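Local coordinates for guanine deaminase (Escherichia coli, PDB 6OHB), which catalyses the zinc-dependent hydrolytic deamination of guanine to xanthine and ammonia, a step of purine degradation, at the interface of chains A and B. Numbering follows the deposited sequence. Chains: chain A/B, Guanine deaminase.

Contact 1: the interface of chains A and B. Residues chain A 341-342, 344-345, 418; chain B 303-304, 332, 342, 345.
B:Tyr304 meets A:Asn341 at about a right angle, the phenol oxygen set against the carboxamide end with the amide and ring planes turned 41° apart. OH of B:Tyr304 donates to the amide oxygen OD1 of A:Asn341 at 2.6 Å, coming in the carbonyl plane and well to the side of the C=O. It also accepts from ND2 of the same amide, a more bent bond (132° at the hydrogen). CG of A:Asn341 stands anti to its backbone N (chi1 -159°), which turns the amide toward the phenol. B:Thr332 OG1, a hydrogen-bonding neighbour of the phenol from its own chain, would steady the ring. A:Tyr344 brings CD1 to the ring's edge, and A:Lys345 runs over one face, its CD also touching B:Leu303 CD1 at 3.8 Å. Beyond the ring, A:Lys345 NZ bonds to B:Glu342 OE2 at 2.9 Å, while B:Lys345 NZ reaches the same oxygen at 2.6 Å from the opposite face of the carboxylate. B:Lys345 also forms a salt bridge to A:Glu342, and A:Lys345 NZ pairs with its own A:Glu342 OE2, so that two lysines and two glutamates close a ring of alternating charge that likely tempers repulsion between the carboxylates. Both pairs stand on helix 336-349, which faces its symmetry mate, with B:Tyr304 ending helix 299-304.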
loop_
_atom_site.group_PDB
_atom_site.type_symbol
_atom_site.label_atom_id
_atom_site.label_comp_id
_atom_site.label_asym_id
_atom_site.label_seq_id
_atom_site.Cartn_x
_atom_site.Cartn_y
_atom_site.Cartn_z
ATOM N N ASN A 341 -0.998 -7.204 2.500
ATOM C CA ASN A 341 -0.399 -6.783 1.233
ATOM C C ASN A 341 1.081 -6.430 1.406
ATOM O O ASN A 341 1.938 -6.850 0.606
ATOM C CB ASN A 341 -1.172 -5.590 0.673
ATOM C CG ASN A 341 -0.978 -5.415 -0.817
ATOM O OD1 ASN A 341 -0.923 -6.389 -1.568
ATOM N ND2 ASN A 341 -0.868 -4.165 -1.255
ATOM N N GLU A 342 1.403 -5.680 2.464
ATOM C CA GLU A 342 2.802 -5.322 2.698
ATOM C C GLU A 342 3.634 -6.547 3.059
ATOM O O GLU A 342 4.791 -6.670 2.629
ATOM C CB GLU A 342 2.909 -4.264 3.796
ATOM C CG GLU A 342 2.194 -2.963 3.476
ATOM C CD GLU A 342 2.808 -2.228 2.300
ATOM O OE1 GLU A 342 4.052 -2.122 2.251
ATOM O OE2 GLU A 342 2.046 -1.753 1.429
ATOM N N TYR A 344 3.082 -9.523 1.946
ATOM C CA TYR A 344 3.291 -10.196 0.671
ATOM C C TYR A 344 4.461 -9.581 -0.094
ATOM O O TYR A 344 5.280 -10.305 -0.674
ATOM C CB TYR A 344 2.004 -10.146 -0.155
ATOM C CG TYR A 344 2.101 -10.867 -1.477
ATOM C CD1 TYR A 344 2.579 -10.219 -2.618
ATOM C CD2 TYR A 344 1.722 -12.199 -1.589
ATOM C CE1 TYR A 344 2.676 -10.884 -3.834
ATOM C CE2 TYR A 344 1.814 -12.871 -2.798
ATOM C CZ TYR A 344 2.291 -12.210 -3.916
ATOM O OH TYR A 344 2.380 -12.880 -5.116
ATOM N N LYS A 345 4.561 -8.246 -0.113
ATOM C CA LYS A 345 5.703 -7.636 -0.810
ATOM C C LYS A 345 7.028 -7.962 -0.117
ATOM O O LYS A 345 8.023 -8.284 -0.782
ATOM C CB LYS A 345 5.524 -6.123 -0.945
ATOM C CG LYS A 345 4.377 -5.720 -1.860
ATOM C CD LYS A 345 4.161 -4.223 -1.822
ATOM C CE LYS A 345 2.696 -3.875 -1.681
ATOM N NZ LYS A 345 2.534 -2.579 -0.972
ATOM N N THR A 418 -5.023 -7.452 -1.913
ATOM C CA THR A 418 -4.232 -6.454 -2.618
ATOM C C THR A 418 -5.003 -5.170 -2.875
ATOM O O THR A 418 -4.385 -4.108 -3.006
ATOM C CB THR A 418 -3.719 -7.015 -3.946
ATOM O OG1 THR A 418 -4.824 -7.431 -4.760
ATOM C CG2 THR A 418 -2.782 -8.197 -3.701
ATOM N N LEU B 303 8.109 -4.860 -6.637
ATOM C CA LEU B 303 7.943 -5.564 -5.370
ATOM C C LEU B 303 7.104 -6.830 -5.539
ATOM O O LEU B 303 7.521 -7.918 -5.119
ATOM C CB LEU B 303 7.313 -4.635 -4.336
ATOM C CG LEU B 303 8.240 -3.555 -3.785
ATOM C CD1 LEU B 303 7.518 -2.692 -2.756
ATOM C CD2 LEU B 303 9.480 -4.194 -3.195
ATOM N N TYR B 304 5.921 -6.709 -6.157
ATOM C CA TYR B 304 5.005 -7.849 -6.252
ATOM C C TYR B 304 5.642 -9.026 -6.977
ATOM O O TYR B 304 5.420 -10.185 -6.607
ATOM C CB TYR B 304 3.717 -7.453 -6.971
ATOM C CG TYR B 304 2.656 -6.848 -6.093
ATOM C CD1 TYR B 304 2.134 -7.547 -5.014
ATOM C CD2 TYR B 304 2.150 -5.586 -6.362
ATOM C CE1 TYR B 304 1.151 -6.992 -4.213
ATOM C CE2 TYR B 304 1.169 -5.024 -5.573
ATOM C CZ TYR B 304 0.672 -5.727 -4.499
ATOM O OH TYR B 304 -0.309 -5.155 -3.718
ATOM N N THR B 332 -0.852 -3.076 -8.694
ATOM C CA THR B 332 -2.243 -3.260 -8.301
ATOM C C THR B 332 -3.039 -1.970 -8.177
ATOM O O THR B 332 -4.258 -2.035 -7.979
ATOM C CB THR B 332 -2.328 -4.027 -6.973
ATOM O OG1 THR B 332 -1.408 -3.457 -6.031
ATOM C CG2 THR B 332 -2.007 -5.499 -7.195
ATOM N N GLU B 342 5.112 3.486 -2.370
ATOM C CA GLU B 342 5.889 2.262 -2.572
ATOM C C GLU B 342 7.314 2.590 -3.000
ATOM O O GLU B 342 8.258 1.888 -2.618
ATOM C CB GLU B 342 5.228 1.332 -3.595
ATOM C CG GLU B 342 3.699 1.238 -3.535
ATOM C CD GLU B 342 3.138 0.884 -2.159
ATOM O OE1 GLU B 342 2.107 1.488 -1.768
ATOM O OE2 GLU B 342 3.707 -0.005 -1.482
ATOM N N LYS B 345 9.245 3.278 0.111
ATOM C CA LYS B 345 9.673 2.045 0.783
ATOM C C LYS B 345 10.841 1.375 0.053
ATOM O O LYS B 345 11.821 0.939 0.686
ATOM C CB LYS B 345 8.493 1.079 0.908
ATOM C CG LYS B 345 7.362 1.609 1.777
ATOM C CD LYS B 345 6.173 0.664 1.776
ATOM C CE LYS B 345 4.864 1.422 1.644
ATOM N NZ LYS B 345 3.808 0.568 1.025
#

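Contact 2: the interface of chains A and B. Residues chain A 125, 129, 132, 334; chain B 397-398.
A:Arg132 lays one face of its guanidinium against B:Pro397, whose CG sits 3.6 Å above the plane and over its centre. The two side chains meet tip to tip, and the contact is one of packing: CZ of A:Arg132 lies 3.7 Å from CG of B:Pro397, and in this patch no polar atoms pair across the interface. Two phenyl rings of chain A are backed by A:Gln129. Its CB lies 3.4 Å above the centre of the A:Phe334 ring, and its CG rests on a face of A:Phe125 near the rim. The glutamine chain bends at chi2 (-44°), and its amide end turns toward the proline, where OE1 of A:Gln129 comes 3.8 Å from CG of B:Pro397 and NE2 meets CB. A:Phe125 points the CE1 and CZ end of its ring at the backbone carbonyl oxygen of B:Pro397, loosely, with CZ of A:Phe125 4.1 Å from O of B:Pro397. CG of B:Leu398 is anti to its backbone N (chi1 -172°), which carries the branch toward A:Phe334; there CD1 of the leucine approaches CE1 of the ring, the two side chains crossing obliquely. The proline and leucine open helix 397-404, and A:Phe125, A:Gln129 and A:Arg132 belong to helix 116-132. The site fits one subunit's helix start against the other's helix flank, adding a seam held by packing, without cross-chain hydrogen bonds, to the dimer of the deposited assembly.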
loop_
_atom_site.group_PDB
_atom_site.type_symbol
_atom_site.label_atom_id
_atom_site.label_comp_id
_atom_site.label_asym_id
_atom_site.label_seq_id
_atom_site.Cartn_x
_atom_site.Cartn_y
_atom_site.Cartn_z
ATOM N N PHE A 125 -11.464 7.453 19.446
ATOM C CA PHE A 125 -11.028 7.441 18.047
ATOM C C PHE A 125 -10.319 6.136 17.691
ATOM O O PHE A 125 -10.540 5.570 16.610
ATOM C CB PHE A 125 -10.110 8.640 17.776
ATOM C CG PHE A 125 -9.541 8.673 16.382
ATOM C CD1 PHE A 125 -10.206 9.332 15.367
ATOM C CD2 PHE A 125 -8.338 8.051 16.090
ATOM C CE1 PHE A 125 -9.686 9.364 14.080
ATOM C CE2 PHE A 125 -7.816 8.080 14.806
ATOM C CZ PHE A 125 -8.493 8.737 13.801
ATOM N N GLN A 129 -11.375 3.337 14.878
ATOM C CA GLN A 129 -10.519 2.898 13.780
ATOM C C GLN A 129 -10.387 1.382 13.758
ATOM O O GLN A 129 -10.413 0.769 12.685
ATOM C CB GLN A 129 -9.146 3.563 13.868
ATOM C CG GLN A 129 -9.190 5.077 13.758
ATOM C CD GLN A 129 -10.107 5.561 12.653
ATOM O OE1 GLN A 129 -9.841 5.347 11.475
ATOM N NE2 GLN A 129 -11.197 6.218 13.032
ATOM N N ARG A 132 -13.842 -0.021 12.348
ATOM C CA ARG A 132 -14.104 0.226 10.932
ATOM C C ARG A 132 -13.154 -0.526 10.007
ATOM O O ARG A 132 -13.426 -0.611 8.806
ATOM C CB ARG A 132 -14.048 1.727 10.619
ATOM C CG ARG A 132 -12.651 2.286 10.450
ATOM C CD ARG A 132 -12.566 3.257 9.270
ATOM N NE ARG A 132 -13.629 4.257 9.288
ATOM C CZ ARG A 132 -13.870 5.112 8.298
ATOM N NH1 ARG A 132 -13.118 5.096 7.206
ATOM N NH2 ARG A 132 -14.861 5.986 8.401
ATOM N N PHE A 334 -4.576 1.169 9.835
ATOM C CA PHE A 334 -5.191 0.225 10.767
ATOM C C PHE A 334 -5.651 -1.056 10.087
ATOM O O PHE A 334 -6.104 -1.976 10.779
ATOM C CB PHE A 334 -6.419 0.837 11.453
ATOM C CG PHE A 334 -6.106 1.809 12.558
ATOM C CD1 PHE A 334 -5.815 3.137 12.275
ATOM C CD2 PHE A 334 -6.146 1.405 13.882
ATOM C CE1 PHE A 334 -5.549 4.036 13.293
ATOM C CE2 PHE A 334 -5.878 2.299 14.905
ATOM C CZ PHE A 334 -5.580 3.615 14.610
ATOM N N PRO B 397 -10.664 9.612 7.980
ATOM C CA PRO B 397 -10.450 10.020 9.386
ATOM C C PRO B 397 -8.994 10.056 9.835
ATOM O O PRO B 397 -8.568 11.039 10.457
ATOM C CB PRO B 397 -11.263 8.971 10.170
ATOM C CG PRO B 397 -11.509 7.840 9.188
ATOM C CD PRO B 397 -11.685 8.554 7.886
ATOM N N LEU B 398 -8.214 9.013 9.540
ATOM C CA LEU B 398 -6.801 9.040 9.903
ATOM C C LEU B 398 -6.042 10.077 9.085
ATOM O O LEU B 398 -5.185 10.798 9.618
ATOM C CB LEU B 398 -6.175 7.659 9.721
ATOM C CG LEU B 398 -4.747 7.550 10.264
ATOM C CD1 LEU B 398 -4.734 7.703 11.779
ATOM C CD2 LEU B 398 -4.077 6.246 9.850
#

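Contact 3: the interface of chains A and B. Residues chain A 87-89, 122, 125, 334; chain B 398, 401-402, 405.
B:Leu401 holds CG anti to its backbone N (chi1 179°), which sends CD2 tip to tip into A:Met122 and A:Phe125. The methionine, bent at chi2 and chi3, curls its terminal methyl CE of A:Met122 to 3.7 Å from CD2 of B:Leu401, and the phenylalanine meets the same methyl with CE2 of its ring. A:Ser88 CB and the CA of A:Glu89 lie around the same CD2, which is thus packed from several directions by the other chain. Next to this cluster, B:Arg402 stretches from CG to NE and donates from NE to the backbone carbonyl oxygen O of A:Ser88 at 2.9 Å. The bond is nearly straight, 172° at the hydrogen, and the oxygen lies in the guanidinium plane, although the donor is tilted 26° from the carbonyl plane. CD1 of B:Leu398 packs beside this same oxygen, O of A:Ser88, at 3.4 Å. An alanine in place of B:Arg402 would probably leave the A:Ser88 carbonyl without this cross-chain donor and the loop at A:Ser88 less firmly held. B:Asn405 ND2 bonds to the carbonyl oxygen O of B:Leu401 at 3.1 Å, which may brace the end of helix 397-404, and touches A:Glu89 CB. The serine directly follows A:Gln87, an inferred substrate-binding residue; the site joins the subunits of the deposited assembly and may also steady the segment leading from one active site.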
loop_
_atom_site.group_PDB
_atom_site.type_symbol
_atom_site.label_atom_id
_atom_site.label_comp_id
_atom_site.label_asym_id
_atom_site.label_seq_id
_atom_site.Cartn_x
_atom_site.Cartn_y
_atom_site.Cartn_z
ATOM N N GLN A 87 -0.587 6.996 19.237
ATOM C CA GLN A 87 0.280 7.390 18.132
ATOM C C GLN A 87 -0.462 7.594 16.817
ATOM O O GLN A 87 0.193 7.716 15.771
ATOM C CB GLN A 87 1.384 6.347 17.930
ATOM C CG GLN A 87 2.450 6.342 19.013
ATOM C CD GLN A 87 3.521 5.310 18.755
ATOM O OE1 GLN A 87 3.567 4.702 17.684
ATOM N NE2 GLN A 87 4.400 5.110 19.731
ATOM N N SER A 88 -1.797 7.642 16.831
ATOM C CA SER A 88 -2.550 7.717 15.583
ATOM C C SER A 88 -2.226 8.986 14.797
ATOM O O SER A 88 -2.176 8.961 13.562
ATOM C CB SER A 88 -4.049 7.639 15.874
ATOM O OG SER A 88 -4.387 6.419 16.514
ATOM N N GLU A 89 -1.985 10.098 15.490
ATOM C CA GLU A 89 -1.784 11.387 14.840
ATOM C C GLU A 89 -0.347 11.628 14.390
ATOM O O GLU A 89 -0.083 12.648 13.744
ATOM C CB GLU A 89 -2.223 12.522 15.777
ATOM C CG GLU A 89 -1.357 12.688 17.016
ATOM C CD GLU A 89 -1.885 11.920 18.218
ATOM O OE1 GLU A 89 -2.318 10.757 18.049
ATOM O OE2 GLU A 89 -1.867 12.482 19.335
ATOM N N MET A 122 -8.981 10.355 22.204
ATOM C CA MET A 122 -8.207 9.504 21.314
ATOM C C MET A 122 -8.466 8.027 21.568
ATOM O O MET A 122 -8.301 7.218 20.653
ATOM C CB MET A 122 -6.719 9.815 21.449
ATOM C CG MET A 122 -6.346 11.234 21.016
ATOM S SD MET A 122 -7.049 11.708 19.421
ATOM C CE MET A 122 -6.023 10.758 18.298
ATOM N N PHE A 125 -11.464 7.453 19.446
ATOM C CA PHE A 125 -11.028 7.441 18.047
ATOM C C PHE A 125 -10.319 6.136 17.691
ATOM O O PHE A 125 -10.540 5.570 16.610
ATOM C CB PHE A 125 -10.110 8.640 17.776
ATOM C CG PHE A 125 -9.541 8.673 16.382
ATOM C CD1 PHE A 125 -10.206 9.332 15.367
ATOM C CD2 PHE A 125 -8.338 8.051 16.090
ATOM C CE1 PHE A 125 -9.686 9.364 14.080
ATOM C CE2 PHE A 125 -7.816 8.080 14.806
ATOM C CZ PHE A 125 -8.493 8.737 13.801
ATOM N N PHE A 334 -4.576 1.169 9.835
ATOM C CA PHE A 334 -5.191 0.225 10.767
ATOM C C PHE A 334 -5.651 -1.056 10.087
ATOM O O PHE A 334 -6.104 -1.976 10.779
ATOM C CB PHE A 334 -6.419 0.837 11.453
ATOM C CG PHE A 334 -6.106 1.809 12.558
ATOM C CD1 PHE A 334 -5.815 3.137 12.275
ATOM C CD2 PHE A 334 -6.146 1.405 13.882
ATOM C CE1 PHE A 334 -5.549 4.036 13.293
ATOM C CE2 PHE A 334 -5.878 2.299 14.905
ATOM C CZ PHE A 334 -5.580 3.615 14.610
ATOM N N LEU B 398 -8.214 9.013 9.540
ATOM C CA LEU B 398 -6.801 9.040 9.903
ATOM C C LEU B 398 -6.042 10.077 9.085
ATOM O O LEU B 398 -5.185 10.798 9.618
ATOM C CB LEU B 398 -6.175 7.659 9.721
ATOM C CG LEU B 398 -4.747 7.550 10.264
ATOM C CD1 LEU B 398 -4.734 7.703 11.779
ATOM C CD2 LEU B 398 -4.077 6.246 9.850
ATOM N N LEU B 401 -6.891 13.415 10.495
ATOM C CA LEU B 401 -6.251 13.629 11.790
ATOM C C LEU B 401 -4.781 13.993 11.627
ATOM O O LEU B 401 -4.276 14.884 12.318
ATOM C CB LEU B 401 -6.399 12.383 12.664
ATOM C CG LEU B 401 -5.754 12.449 14.053
ATOM C CD1 LEU B 401 -6.547 13.368 14.971
ATOM C CD2 LEU B 401 -5.623 11.057 14.666
ATOM N N ARG B 402 -4.080 13.318 10.714
ATOM C CA ARG B 402 -2.663 13.607 10.514
ATOM C C ARG B 402 -2.448 14.904 9.742
ATOM O O ARG B 402 -1.436 15.584 9.944
ATOM C CB ARG B 402 -1.993 12.441 9.795
ATOM C CG ARG B 402 -2.042 11.146 10.590
ATOM C CD ARG B 402 -1.067 10.127 10.050
ATOM N NE ARG B 402 -0.725 9.137 11.061
ATOM C CZ ARG B 402 0.202 8.200 10.905
ATOM N NH1 ARG B 402 0.883 8.126 9.770
ATOM N NH2 ARG B 402 0.448 7.341 11.884
ATOM N N ASN B 405 -2.765 17.920 11.956
ATOM C CA ASN B 405 -1.582 18.096 12.785
ATOM C C ASN B 405 -0.335 18.436 11.981
ATOM O O ASN B 405 0.756 18.486 12.555
ATOM C CB ASN B 405 -1.330 16.835 13.615
ATOM C CG ASN B 405 -2.104 16.838 14.913
ATOM O OD1 ASN B 405 -1.807 17.614 15.822
ATOM N ND2 ASN B 405 -3.115 15.979 15.003
#

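Contact 4: the interface of chains A and B. Residues chain A 93-96; chain B 344, 348, 353-355, 414.
The backbone N of A:Gly95 donates to the phenol oxygen OH of B:Tyr344 at 2.5 Å, a short bond with 164° at the hydrogen. The donor sits at the edge of the tyrosine ring, in its plane, so the phenol meets the loop end-on. CG of B:Tyr344 is anti to its backbone N (chi1 178°), which carries the ring out from helix 336-349 toward this loop. Within chain B the ring is lined on both faces: B:Gln348 CG lies 3.8 Å above one and B:Phe414 CE1 lies over the other, both toward the rim, an arrangement that should restrict its rotation. The carbonyl oxygen of B:Leu354 is at the edge. A phenylalanine in place of B:Tyr344 would probably leave the A:Gly95 amide without its acceptor and the loop freer to shift. A:Tyr94, whose side chain is modelled only to CB, sets that carbon 3.8 Å from CE1 of B:Tyr344, while its CA faces B:Phe414 CE1. B:Gln348, bent at chi2, brings its amide beside the glycine, with no cross-chain hydrogen bond. B:Arg353, likewise modelled no further than CB, adds a looser carbon contact to A:Gly95. The amide carbon CD of B:Gln348 lies 3.9 Å from CA of A:Gly95.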
loop_
_atom_site.group_PDB
_atom_site.type_symbol
_atom_site.label_atom_id
_atom_site.label_comp_id
_atom_site.label_asym_id
_atom_site.label_seq_id
_atom_site.Cartn_x
_atom_site.Cartn_y
_atom_site.Cartn_z
ATOM N N ALA A 93 8.841 13.009 9.592
ATOM C CA ALA A 93 9.620 13.441 8.445
ATOM C C ALA A 93 10.011 12.228 7.600
ATOM O O ALA A 93 9.863 11.071 8.008
ATOM C CB ALA A 93 10.863 14.212 8.894
ATOM N N TYR A 94 10.513 12.499 6.401
ATOM C CA TYR A 94 10.880 11.428 5.490
ATOM C C TYR A 94 12.266 10.888 5.820
ATOM O O TYR A 94 13.170 11.638 6.199
ATOM C CB TYR A 94 10.841 11.920 4.042
ATOM N N GLY A 95 12.417 9.569 5.697
ATOM C CA GLY A 95 13.719 8.937 5.654
ATOM C C GLY A 95 14.346 8.595 6.987
ATOM O O GLY A 95 15.336 7.851 7.008
ATOM N N GLU A 96 13.817 9.105 8.096
ATOM C CA GLU A 96 14.461 8.868 9.377
ATOM C C GLU A 96 14.148 7.461 9.886
ATOM O O GLU A 96 13.145 6.845 9.513
ATOM C CB GLU A 96 14.035 9.926 10.394
ATOM C CG GLU A 96 14.751 11.261 10.206
ATOM C CD GLU A 96 16.036 11.329 11.003
ATOM O OE1 GLU A 96 16.811 12.294 10.837
ATOM O OE2 GLU A 96 16.283 10.391 11.779
ATOM N N TYR B 344 8.943 5.187 -1.952
ATOM C CA TYR B 344 9.588 5.560 -0.698
ATOM C C TYR B 344 10.072 4.326 0.057
ATOM O O TYR B 344 11.198 4.303 0.565
ATOM C CB TYR B 344 8.614 6.379 0.157
ATOM C CG TYR B 344 9.147 6.795 1.514
ATOM C CD1 TYR B 344 9.893 7.961 1.664
ATOM C CD2 TYR B 344 8.895 6.028 2.648
ATOM C CE1 TYR B 344 10.382 8.348 2.904
ATOM C CE2 TYR B 344 9.379 6.405 3.896
ATOM C CZ TYR B 344 10.121 7.565 4.017
ATOM O OH TYR B 344 10.599 7.938 5.254
ATOM N N GLN B 348 13.914 3.365 0.815
ATOM C CA GLN B 348 14.320 3.174 2.205
ATOM C C GLN B 348 15.106 1.882 2.371
ATOM O O GLN B 348 16.069 1.824 3.147
ATOM C CB GLN B 348 13.094 3.154 3.117
ATOM C CG GLN B 348 12.646 4.514 3.606
ATOM C CD GLN B 348 13.675 5.170 4.500
ATOM O OE1 GLN B 348 14.321 6.144 4.108
ATOM N NE2 GLN B 348 13.845 4.633 5.705
ATOM N N ARG B 353 16.933 8.283 0.940
ATOM C CA ARG B 353 15.831 9.029 1.538
ATOM C C ARG B 353 15.130 9.817 0.435
ATOM O O ARG B 353 15.692 10.774 -0.106
ATOM C CB ARG B 353 16.340 9.953 2.644
ATOM N N LEU B 354 13.892 9.436 0.130
ATOM C CA LEU B 354 13.084 10.134 -0.865
ATOM C C LEU B 354 12.316 11.246 -0.163
ATOM O O LEU B 354 11.405 10.980 0.631
ATOM C CB LEU B 354 12.134 9.162 -1.562
ATOM C CG LEU B 354 11.235 9.696 -2.684
ATOM C CD1 LEU B 354 12.027 9.940 -3.966
ATOM C CD2 LEU B 354 10.082 8.733 -2.939
ATOM N N SER B 355 12.688 12.489 -0.447
ATOM C CA SER B 355 11.998 13.625 0.135
ATOM C C SER B 355 10.614 13.784 -0.487
ATOM O O SER B 355 10.354 13.348 -1.613
ATOM C CB SER B 355 12.816 14.900 -0.057
ATOM O OG SER B 355 12.442 15.566 -1.250
ATOM N N PHE B 414 3.850 14.768 2.757
ATOM C CA PHE B 414 4.096 13.430 3.274
ATOM C C PHE B 414 2.793 12.739 3.674
ATOM O O PHE B 414 2.624 11.536 3.433
ATOM C CB PHE B 414 5.068 13.499 4.450
ATOM C CG PHE B 414 5.592 12.159 4.872
ATOM C CD1 PHE B 414 6.561 11.517 4.121
ATOM C CD2 PHE B 414 5.105 11.532 6.012
ATOM C CE1 PHE B 414 7.039 10.272 4.501
ATOM C CE2 PHE B 414 5.583 10.288 6.401
ATOM C CZ PHE B 414 6.550 9.659 5.644
#

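Contacts 2 and 3 form one continuous patch: their C-alpha centres are about 7 Å apart, and they share A:Phe125, A:Phe334 and B:Leu398, with helix 397-404 of chain B against helix 116-132 of chain A. Between the same kind of centres, contact 1 lies about 22 Å from contact 2 and 23 Å from contact 3; contact 4 is about 18 Å from contact 1, and 24 and 20 Å from contacts 2 and 3. Helices 336-349 and 409-419 serve both contact 1 and contact 4. Two-fold symmetry gives each contact a twin with the chains exchanged, spreading the joint broadly across the deposited dimer.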